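LRR receptor-like serine/threonine-protein kinase RGI3 (Arabidopsis thaliana, PDB 5HZ0) acts as a cell-surface receptor for RGF peptide hormones, which maintain the root stem cell niche, and pairs with SERK co-receptors once peptide is bound. Local coordinates at residues A188-L193 with Y212-S217. The protein carries 5 engineered substitutions. Residues are numbered along the deposited sequence; the frame is centred on the assembly and turned at random.
Sequences AIYTSL and YLYQNS
Y190 and Y214 share one first torsion: in each, CG sits between the backbone N and the carbonyl carbon (chi1 56° and 65°). With the two backbones running side by side, this points both rings the same way. Their planes are nearly parallel, 10° apart, but slid so that they barely overlap. Y190 CB sits over the centre of the Y214 ring, 3.6 Å from its centroid. Y214 OH lies over one face of the Y190 ring. Both hydroxyls hydrogen-bond to the backbone of the bound peptide. An alanine in place of Y214 would probably leave Y190 CB without the ring face it packs on and W238 without its stacking partner, and cost the peptide one hydrogen bond.

T191 OG1 donates to Q215 OE1 in its carbonyl plane (2.7 Å). A188 and Y212 pair in parallel, as in a sheet. I189 N bonds to Y212 O (2.9 Å), and T191 N to Y214 O (2.9 Å). The buried N216 amide ties the loops together: N216 ND2 reaches I189 O at 3.2 Å and, in its own loop, L213 O at 2.7 Å. Its OD1 takes L194 N and, weakly, S192 N. N240 of the next coil grips L213 O in the same way. This asparagine ladder joins predicted repeats 9 and 10 of the extracellular leucine-rich repeat solenoid, beside the peptide recognition residues Y190 and Y212 to Y214.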
# COMPACT_ATOMS: atom_id res chain seq x y z
N ALA A 188 -0.57 9.24 -22.16
CA ALA A 188 -0.95 9.05 -20.76
C ALA A 188 -2.43 9.30 -20.52
O ALA A 188 -2.89 10.45 -20.37
CB ALA A 188 -0.12 9.97 -19.87
N ILE A 189 -3.19 8.22 -20.44
CA ILE A 189 -4.58 8.35 -20.04
C ILE A 189 -4.85 7.33 -18.96
O ILE A 189 -5.36 6.25 -19.24
CB ILE A 189 -5.47 8.07 -21.27
CG1 ILE A 189 -4.82 8.65 -22.54
CG2 ILE A 189 -6.89 8.60 -21.07
CD1 ILE A 189 -5.65 8.52 -23.82
N TYR A 190 -4.69 7.76 -17.72
CA TYR A 190 -4.71 6.84 -16.59
C TYR A 190 -5.58 7.41 -15.49
O TYR A 190 -5.72 8.64 -15.37
CB TYR A 190 -3.29 6.53 -16.08
CG TYR A 190 -2.46 7.74 -15.67
CD1 TYR A 190 -2.61 8.33 -14.43
CD2 TYR A 190 -1.48 8.26 -16.53
CE1 TYR A 190 -1.85 9.42 -14.06
CE2 TYR A 190 -0.71 9.35 -16.17
CZ TYR A 190 -0.90 9.93 -14.93
OH TYR A 190 -0.14 11.01 -14.57
N THR A 191 -6.17 6.52 -14.69
CA THR A 191 -7.13 6.91 -13.67
C THR A 191 -8.26 7.68 -14.33
O THR A 191 -8.57 8.82 -14.00
CB THR A 191 -6.44 7.73 -12.57
OG1 THR A 191 -5.15 7.17 -12.30
CG2 THR A 191 -7.29 7.75 -11.29
N SER A 192 -8.85 7.03 -15.33
CA SER A 192 -9.95 7.57 -16.13
C SER A 192 -11.06 6.53 -16.25
O SER A 192 -11.13 5.59 -15.45
CB SER A 192 -9.47 8.03 -17.51
OG SER A 192 -8.86 9.31 -17.43
N LEU A 193 -12.00 6.79 -17.16
CA LEU A 193 -13.14 5.90 -17.41
C LEU A 193 -13.08 4.94 -18.61
O LEU A 193 -14.11 4.39 -19.00
CB LEU A 193 -14.47 6.68 -17.36
CG LEU A 193 -14.70 7.34 -16.00
CD1 LEU A 193 -16.06 8.02 -15.92
CD2 LEU A 193 -14.54 6.33 -14.87
N TYR A 212 0.68 4.59 -20.78
CA TYR A 212 0.08 4.54 -19.45
C TYR A 212 -1.42 4.57 -19.59
O TYR A 212 -2.00 5.64 -19.82
CB TYR A 212 0.50 5.75 -18.59
CG TYR A 212 1.99 6.09 -18.60
CD1 TYR A 212 2.96 5.09 -18.74
CD2 TYR A 212 2.42 7.40 -18.47
CE1 TYR A 212 4.30 5.40 -18.75
CE2 TYR A 212 3.76 7.72 -18.48
CZ TYR A 212 4.69 6.72 -18.62
OH TYR A 212 6.02 7.04 -18.63
N LEU A 213 -2.03 3.39 -19.49
CA LEU A 213 -3.47 3.18 -19.42
C LEU A 213 -4.00 2.70 -18.07
O LEU A 213 -5.09 2.15 -18.00
CB LEU A 213 -3.94 2.30 -20.58
CG LEU A 213 -3.51 2.92 -21.91
CD1 LEU A 213 -3.83 2.02 -23.08
CD2 LEU A 213 -4.17 4.31 -22.07
N TYR A 214 -3.19 2.76 -17.03
CA TYR A 214 -3.60 2.14 -15.76
C TYR A 214 -4.85 2.76 -15.10
O TYR A 214 -5.25 3.89 -15.40
CB TYR A 214 -2.43 2.05 -14.78
CG TYR A 214 -1.87 3.37 -14.30
CD1 TYR A 214 -0.87 4.03 -15.00
CD2 TYR A 214 -2.32 3.94 -13.12
CE1 TYR A 214 -0.35 5.23 -14.55
CE2 TYR A 214 -1.80 5.13 -12.66
CZ TYR A 214 -0.82 5.77 -13.37
OH TYR A 214 -0.32 6.95 -12.90
N GLN A 215 -5.48 1.98 -14.22
CA GLN A 215 -6.69 2.42 -13.51
C GLN A 215 -7.85 2.85 -14.41
O GLN A 215 -8.41 3.93 -14.26
CB GLN A 215 -6.35 3.49 -12.49
CG GLN A 215 -5.56 2.94 -11.33
CD GLN A 215 -5.36 3.95 -10.24
OE1 GLN A 215 -5.05 5.11 -10.51
NE2 GLN A 215 -5.56 3.52 -9.00
N ASN A 216 -8.21 1.99 -15.35
CA ASN A 216 -9.40 2.16 -16.16
C ASN A 216 -10.12 0.83 -16.10
O ASN A 216 -9.84 0.02 -15.22
CB ASN A 216 -9.07 2.52 -17.60
CG ASN A 216 -8.43 3.88 -17.73
OD1 ASN A 216 -9.12 4.89 -17.65
ND2 ASN A 216 -7.11 3.91 -17.92
N SER A 217 -11.12 0.67 -16.96
CA SER A 217 -11.83 -0.60 -17.11
C SER A 217 -11.48 -1.43 -18.34
O SER A 217 -12.24 -2.31 -18.72
CB SER A 217 -13.33 -0.44 -16.89
OG SER A 217 -13.52 -0.01 -15.55